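Hypothetical protein VC0714 (Vibrio cholerae O1 biovar eltor str. N16961, PDB 1U9D) is of unknown function but belongs to the DUF1904 family of the MIF clan, which suggests, without proving, a relationship to tautomerase-like proteins. Local coordinates at residues 18-23 with 54-59; 34-39 with 87-92; 67-72 with 104-109. All blocks are in the same frame, centred on the assembly; numbering follows the deposited sequence.

Interaction 1. Residues 18-23 with 54-59; sequences HLRFRA and ELINTQ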
# COMPACT_ATOMS: atom_id res chain seq x y z
N HIS A 18 7.96 6.16 14.18
CA HIS A 18 7.98 6.59 15.56
C HIS A 18 7.95 8.12 15.54
O HIS A 18 8.89 8.72 15.04
CB HIS A 18 9.28 6.11 16.23
CG HIS A 18 9.56 4.65 16.05
ND1 HIS A 18 9.16 3.70 16.96
CD2 HIS A 18 10.18 3.98 15.05
CE1 HIS A 18 9.53 2.50 16.52
NE2 HIS A 18 10.15 2.65 15.37
N LEU A 19 6.89 8.73 16.05
CA LEU A 19 6.74 10.17 16.05
C LEU A 19 7.17 10.69 17.40
O LEU A 19 6.65 10.23 18.42
CB LEU A 19 5.31 10.57 15.81
CG LEU A 19 4.88 10.44 14.34
CD1 LEU A 19 4.57 9.01 14.00
CD2 LEU A 19 3.68 11.34 14.12
N ARG A 20 8.05 11.68 17.40
CA ARG A 20 8.55 12.27 18.63
C ARG A 20 8.18 13.75 18.65
O ARG A 20 8.52 14.46 17.73
CB ARG A 20 10.04 12.11 18.72
CG ARG A 20 10.46 10.69 18.74
CD ARG A 20 11.94 10.50 18.92
NE ARG A 20 12.21 9.08 19.00
CZ ARG A 20 13.41 8.52 18.97
NH1 ARG A 20 14.49 9.27 18.85
NH2 ARG A 20 13.50 7.20 19.04
N PHE A 21 7.47 14.17 19.69
CA PHE A 21 6.94 15.51 19.78
C PHE A 21 7.82 16.32 20.70
O PHE A 21 7.94 15.96 21.87
CB PHE A 21 5.52 15.44 20.31
CG PHE A 21 4.56 14.81 19.36
CD1 PHE A 21 3.89 15.58 18.43
CD2 PHE A 21 4.38 13.45 19.34
CE1 PHE A 21 3.02 15.00 17.49
CE2 PHE A 21 3.51 12.86 18.42
CZ PHE A 21 2.82 13.65 17.50
N ARG A 22 8.41 17.38 20.18
CA ARG A 22 9.34 18.22 20.93
C ARG A 22 8.81 19.64 20.96
O ARG A 22 8.27 20.12 19.96
CB ARG A 22 10.68 18.29 20.23
CG ARG A 22 11.32 17.00 19.89
CD ARG A 22 12.84 17.14 19.73
NE ARG A 22 13.33 15.80 19.68
CZ ARG A 22 14.14 15.25 20.56
NH1 ARG A 22 14.64 15.94 21.57
NH2 ARG A 22 14.46 14.00 20.39
N ALA A 23 9.02 20.33 22.08
CA ALA A 23 8.62 21.74 22.21
C ALA A 23 7.14 21.97 21.97
O ALA A 23 6.72 22.97 21.39
CB ALA A 23 9.48 22.62 21.29
N GLU A 54 5.69 9.66 20.98
CA GLU A 54 6.47 9.95 22.18
C GLU A 54 6.43 11.46 22.47
O GLU A 54 6.66 12.24 21.59
CB GLU A 54 7.92 9.49 21.95
CG GLU A 54 8.90 9.85 23.04
CD GLU A 54 10.26 9.17 22.87
OE1 GLU A 54 11.11 9.36 23.77
OE2 GLU A 54 10.50 8.44 21.87
N LEU A 55 6.13 11.86 23.69
CA LEU A 55 6.28 13.23 24.14
C LEU A 55 7.63 13.35 24.83
O LEU A 55 7.87 12.66 25.80
CB LEU A 55 5.19 13.59 25.13
CG LEU A 55 5.22 14.98 25.77
CD1 LEU A 55 5.25 16.05 24.71
CD2 LEU A 55 4.03 15.12 26.72
N ILE A 56 8.49 14.24 24.34
CA ILE A 56 9.87 14.33 24.79
C ILE A 56 9.88 15.40 25.87
O ILE A 56 9.36 16.47 25.65
CB ILE A 56 10.78 14.71 23.59
CG1 ILE A 56 10.74 13.62 22.52
CG2 ILE A 56 12.21 14.98 24.02
CD1 ILE A 56 11.24 12.31 22.97
N ASN A 57 10.45 15.14 27.04
CA ASN A 57 10.20 16.06 28.16
C ASN A 57 11.31 17.04 28.55
O ASN A 57 11.57 17.28 29.75
CB ASN A 57 9.62 15.30 29.34
CG ASN A 57 8.15 15.03 29.16
OD1 ASN A 57 7.71 13.89 28.91
ND2 ASN A 57 7.36 16.11 29.23
N THR A 58 11.86 17.68 27.53
CA THR A 58 13.06 18.50 27.63
C THR A 58 12.73 19.99 27.60
O THR A 58 11.61 20.39 27.26
CB THR A 58 13.99 18.20 26.46
OG1 THR A 58 13.28 18.34 25.23
CG2 THR A 58 14.45 16.75 26.46
N GLN A 59 13.73 20.80 27.94
CA GLN A 59 13.55 22.23 27.96
C GLN A 59 14.36 22.89 26.86
O GLN A 59 15.52 22.57 26.64
CB GLN A 59 13.91 22.81 29.32
CG GLN A 59 12.99 22.37 30.51
CD GLN A 59 11.49 22.22 30.17
OE1 GLN A 59 10.90 23.06 29.46
NE2 GLN A 59 10.86 21.17 30.70
O HOH W 1 10.31 6.75 19.94
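R20 leaves strand 18-22 on the face it shares with E54, with its CG anti to the carbonyl carbon and beside the backbone N. Its CB meets I56 CG1 at 4.1 Å, and further out the extended chain runs alongside the E54 side chain, both pointing the same way. CG and CD both pass E54 OE2 at 3.9 Å before NE comes within 3.4 Å of it, and CZ lies a little farther from the same oxygen. The NE contact is an electrostatic salt bridge, because the carboxylate oxygen stands off the guanidinium plane and the N-H bonds are aimed elsewhere; the guanidinium and carboxylate planes are 65° apart. Water 1 sits in the guanidinium plane, at its edge, accepting from R20 NE at 3.2 Å and donating to E54 OE2 at 2.6 Å, so it supplies the directed bonds that the direct pair lacks.

The backbones form a short parallel ladder, R20 beside E54 and F21 beside L55. E54 N gives to L19 O at 2.8 Å, bent to 146° at the hydrogen. F21 N gives to E54 O at 2.8 Å and 167°, and I56 N gives to F21 O at 3.1 Å. E54 O also lies in the plane of the F21 ring, at its edge. On the face that carries F21 and L55, both side chains pack against V29 of helix 26-44, the helix that connects the two strands in a beta-alpha-beta crossover. Across from them, I56 covers one face of the R22 guanidinium with CG1 over its centre, while R22 NE forms a salt bridge with E71 OE1. The pairing thus divides by face: apolar groups meet the helix, whereas on the other side a carboxylate held through water probably moderates the charge of R20.

Interaction 2. Residues 34-39 with 87-92; sequences PTLLNE and QVITDQ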
# COMPACT_ATOMS: atom_id res chain seq x y z
N PRO A 34 -4.65 10.59 19.22
CA PRO A 34 -5.74 9.78 18.65
C PRO A 34 -6.19 10.20 17.27
O PRO A 34 -6.45 9.35 16.44
CB PRO A 34 -6.91 9.99 19.62
CG PRO A 34 -6.34 10.61 20.86
CD PRO A 34 -5.03 11.24 20.49
N THR A 35 -6.26 11.49 17.01
CA THR A 35 -6.69 11.93 15.69
C THR A 35 -5.60 11.71 14.65
O THR A 35 -5.89 11.37 13.50
CB THR A 35 -7.15 13.41 15.73
OG1 THR A 35 -6.07 14.25 16.14
CG2 THR A 35 -8.17 13.62 16.80
N LEU A 36 -4.34 11.88 15.04
CA LEU A 36 -3.23 11.60 14.12
C LEU A 36 -3.15 10.14 13.76
O LEU A 36 -2.90 9.78 12.62
CB LEU A 36 -1.88 12.03 14.70
CG LEU A 36 -1.22 13.24 14.13
CD1 LEU A 36 0.23 13.25 14.63
CD2 LEU A 36 -1.27 13.25 12.63
N LEU A 37 -3.33 9.27 14.73
CA LEU A 37 -3.28 7.84 14.47
C LEU A 37 -4.36 7.43 13.45
O LEU A 37 -4.10 6.69 12.50
CB LEU A 37 -3.44 7.03 15.77
CG LEU A 37 -3.41 5.52 15.60
CD1 LEU A 37 -2.17 5.07 14.85
CD2 LEU A 37 -3.48 4.85 16.97
N ASN A 38 -5.57 7.96 13.62
CA ASN A 38 -6.66 7.71 12.71
C ASN A 38 -6.30 8.13 11.28
O ASN A 38 -6.40 7.33 10.35
CB ASN A 38 -7.92 8.45 13.14
CG ASN A 38 -8.59 7.84 14.34
OD1 ASN A 38 -8.41 6.67 14.66
ND2 ASN A 38 -9.40 8.65 15.02
N GLU A 39 -5.83 9.36 11.13
CA GLU A 39 -5.51 9.89 9.81
C GLU A 39 -4.29 9.24 9.14
O GLU A 39 -4.34 8.90 7.95
CB GLU A 39 -5.39 11.42 9.81
CG GLU A 39 -5.61 11.99 8.42
CD GLU A 39 -5.74 13.51 8.34
OE1 GLU A 39 -5.63 14.20 9.37
OE2 GLU A 39 -5.94 14.01 7.20
N GLN A 87 2.20 17.13 5.57
CA GLN A 87 1.02 18.00 5.48
C GLN A 87 -0.09 17.61 6.48
O GLN A 87 -0.67 18.50 7.11
CB GLN A 87 0.50 18.08 4.05
CG GLN A 87 -0.41 19.30 3.76
CD GLN A 87 0.31 20.64 3.96
OE1 GLN A 87 1.15 21.02 3.13
NE2 GLN A 87 -0.01 21.34 5.06
N VAL A 88 -0.33 16.32 6.68
CA VAL A 88 -1.32 15.85 7.67
C VAL A 88 -0.97 16.28 9.11
O VAL A 88 -1.80 16.83 9.84
CB VAL A 88 -1.48 14.32 7.64
CG1 VAL A 88 -2.31 13.83 8.86
CG2 VAL A 88 -2.11 13.88 6.33
N ILE A 89 0.28 16.05 9.50
CA ILE A 89 0.74 16.38 10.83
C ILE A 89 0.62 17.88 11.04
O ILE A 89 0.19 18.33 12.07
CB ILE A 89 2.21 15.92 11.03
CG1 ILE A 89 2.31 14.40 11.08
CG2 ILE A 89 2.78 16.48 12.31
CD1 ILE A 89 3.76 13.84 11.05
N THR A 90 1.01 18.65 10.03
CA THR A 90 1.00 20.09 10.15
C THR A 90 -0.40 20.63 10.34
O THR A 90 -0.64 21.44 11.24
CB THR A 90 1.68 20.69 8.92
OG1 THR A 90 3.05 20.24 8.91
CG2 THR A 90 1.77 22.19 9.04
N ASP A 91 -1.31 20.13 9.52
CA ASP A 91 -2.71 20.50 9.55
C ASP A 91 -3.40 20.16 10.88
O ASP A 91 -4.11 21.00 11.44
CB ASP A 91 -3.44 19.90 8.34
CG ASP A 91 -3.16 20.68 7.05
OD1 ASP A 91 -2.62 21.81 7.15
OD2 ASP A 91 -3.44 20.26 5.90
N GLN A 92 -3.15 18.98 11.43
CA GLN A 92 -3.70 18.66 12.74
C GLN A 92 -3.16 19.53 13.87
O GLN A 92 -3.92 20.03 14.70
CB GLN A 92 -3.49 17.19 13.04
CG GLN A 92 -4.29 16.33 12.07
CD GLN A 92 -4.79 15.04 12.67
OE1 GLN A 92 -5.37 14.22 11.96
NE2 GLN A 92 -4.54 14.84 13.96
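At the first shell, L36 sends CD2 against both V88 CG1, at 4.0 Å, and I89 CG1, at 4.1 Å, bridging two consecutive residues of helix 87-92. Its chi1 of -108° departs from every staggered position. E39, with CG anti to the backbone N and the chain extended beyond it, meets V88 tip to tip, and E39 OE1 approaches V88 CG1 at 3.4 Å. Q92, bent at chi2, runs antiparallel to the T35 and E39 side chains and lies at a slant over L36. Its amide plane is turned 30° from the E39 carboxylate.

The segments that carry these groups run antiparallel, 151° apart with axes 10.5 Å from each other at closest approach. T35 OG1 is hydrogen-bonded to L32 O one turn earlier. V88 also touches L40 and L43 of helix 26-44. Beneath the helices, L36 rests on L19 and F21 of strand 18-22, and I89 on L19 and V105, so the helix pair and one side of the sheet close over a common apolar layer.

From this layer the contact grades outward into polarity: L36 and I89 meet nearest the sheet, V88 lies between the helices, and E39 and Q92 form the polar margin. There a carboxylate and an amide, turned only modestly against each other, border the apolar layer.

Interaction 3. Residues 67-72 with 104-109; sequences YPMVEV and AVVFIP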
# COMPACT_ATOMS: atom_id res chain seq x y z
N TYR A 67 9.76 26.90 18.33
CA TYR A 67 8.63 26.39 17.57
C TYR A 67 8.51 24.89 17.75
O TYR A 67 9.51 24.22 17.96
CB TYR A 67 8.78 26.73 16.10
CG TYR A 67 8.74 28.21 15.86
CD1 TYR A 67 7.52 28.89 15.84
CD2 TYR A 67 9.90 28.95 15.73
CE1 TYR A 67 7.46 30.26 15.65
CE2 TYR A 67 9.86 30.33 15.53
CZ TYR A 67 8.63 30.98 15.50
OH TYR A 67 8.55 32.33 15.30
N PRO A 68 7.31 24.36 17.65
CA PRO A 68 7.12 22.92 17.84
C PRO A 68 7.80 22.09 16.75
O PRO A 68 7.98 22.56 15.62
CB PRO A 68 5.61 22.77 17.87
CG PRO A 68 5.06 23.95 17.26
CD PRO A 68 6.05 25.05 17.32
N MSE A 69 8.25 20.89 17.09
CA MSE A 69 8.86 20.01 16.11
C MSE A 69 8.41 18.58 16.32
O MSE A 69 8.33 18.14 17.45
CB MSE A 69 10.36 20.02 16.20
CG MSE A 69 11.00 19.08 15.17
SE MSE A 69 12.88 18.96 15.48
CE MSE A 69 13.44 20.42 14.25
N VAL A 70 8.16 17.89 15.21
CA VAL A 70 7.85 16.48 15.24
C VAL A 70 8.94 15.80 14.43
O VAL A 70 9.16 16.16 13.27
CB VAL A 70 6.50 16.18 14.60
CG1 VAL A 70 6.20 14.68 14.64
CG2 VAL A 70 5.40 16.99 15.27
N GLU A 71 9.64 14.87 15.05
CA GLU A 71 10.64 14.07 14.39
C GLU A 71 9.95 12.76 14.06
O GLU A 71 9.23 12.23 14.90
CB GLU A 71 11.80 13.76 15.32
CG GLU A 71 12.77 14.89 15.56
CD GLU A 71 13.86 14.47 16.54
OE1 GLU A 71 13.53 13.76 17.51
OE2 GLU A 71 15.02 14.83 16.33
N VAL A 72 10.16 12.26 12.85
CA VAL A 72 9.56 10.99 12.43
C VAL A 72 10.73 10.09 12.12
O VAL A 72 11.50 10.35 11.21
CB VAL A 72 8.68 11.15 11.22
CG1 VAL A 72 8.12 9.81 10.76
CG2 VAL A 72 7.55 12.13 11.49
N ALA A 104 7.77 22.46 12.56
CA ALA A 104 8.79 21.72 11.82
C ALA A 104 8.46 20.22 11.88
O ALA A 104 8.11 19.72 12.93
CB ALA A 104 10.15 21.96 12.42
N VAL A 105 8.56 19.50 10.77
CA VAL A 105 8.39 18.05 10.77
C VAL A 105 9.64 17.53 10.10
O VAL A 105 9.96 17.94 8.98
CB VAL A 105 7.17 17.59 9.97
CG1 VAL A 105 7.13 16.06 9.92
CG2 VAL A 105 5.85 18.14 10.53
N VAL A 106 10.39 16.67 10.76
CA VAL A 106 11.67 16.22 10.20
C VAL A 106 11.68 14.69 10.15
O VAL A 106 11.38 14.05 11.14
CB VAL A 106 12.87 16.74 11.05
CG1 VAL A 106 12.88 16.22 12.39
CG2 VAL A 106 14.19 16.37 10.40
N PHE A 107 12.01 14.11 9.01
CA PHE A 107 12.03 12.67 8.87
C PHE A 107 13.47 12.19 8.97
O PHE A 107 14.36 12.76 8.35
CB PHE A 107 11.40 12.29 7.53
CG PHE A 107 9.94 12.61 7.43
CD1 PHE A 107 8.98 11.63 7.62
CD2 PHE A 107 9.50 13.89 7.13
CE1 PHE A 107 7.63 11.95 7.55
CE2 PHE A 107 8.17 14.19 7.05
CZ PHE A 107 7.23 13.20 7.26
N ILE A 108 13.72 11.16 9.76
CA ILE A 108 15.04 10.61 9.88
C ILE A 108 14.97 9.15 9.44
O ILE A 108 14.25 8.39 10.04
CB ILE A 108 15.56 10.75 11.31
CG1 ILE A 108 15.78 12.25 11.63
CG2 ILE A 108 16.87 9.98 11.49
CD1 ILE A 108 15.66 12.58 13.07
N PRO A 109 15.66 8.79 8.37
CA PRO A 109 15.66 7.41 7.86
C PRO A 109 16.43 6.45 8.75
O PRO A 109 17.54 6.74 9.17
CB PRO A 109 16.35 7.56 6.50
CG PRO A 109 17.30 8.66 6.72
CD PRO A 109 16.50 9.65 7.53
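Backbone hydrogen bonds come first: five alternate between the strands in parallel register, M69 beside A104 through V72 beside F107. A104 N gives to P68 O at 3.1 Å and an almost straight 177°, V70 N and V72 N give to A104 O and V106 O, V106 N to V70 O, and I108 N to V72 O at 2.8 Å. The strand segments diverge by only 18°. Between these bonds, CA-H...O contacts fill the ladder, as where V105 CA lies 3.2 Å from V70 O.

Apolar contacts differ between the two faces. On the one holding V70 and V105, the V72 side chain lies alongside F107, its CB 3.6 Å from F107 CD1 and its CG2 over a ring face; F107 also reaches I85 of helix 79-97. On the other face V106 CG1 is wedged between N and C of its own backbone (chi1 64°). That branch presses on E71 CG at 3.4 Å, and selenomethionine M69 brings its SE within 4.1 Å of V106 CG1.

Charge enters through E71 alone, whose OE2 passes I108 CD1 at 4.0 Å. Strand 69-74 thus joins strand 104-109, at the edge of the sheet within this chain and its partner in a beta-alpha-beta unit, by mainchain bonds, and the E71 carboxylate, with its methylenes against V106, is probably steadied by its salt bridge to R22.

How the interactions relate
Interactions 1 and 3 are the two outer parallel pairings of one mixed sheet, each within a beta-alpha-beta unit, and they meet where antiparallel strands 18-22 and 69-74 pair: R20 N to E71 O and R22 N to M69 O are probable hydrogen bonds, both 2.8 Å. Interaction 2 joins the helices of those units over one side of the sheet, touching interaction 1 through L36 on F21 and interaction 3 through I89 on V70. All three are partly buried, their apolar sides at the helix-sheet interface; interactions 1 and 2 have exposed polar margins, at E54 and T35. Mainchain bonds dominate within the sheet, side-chain packing between the helices, and charged R20, R22, E54 and E71 occupy the other sheet face.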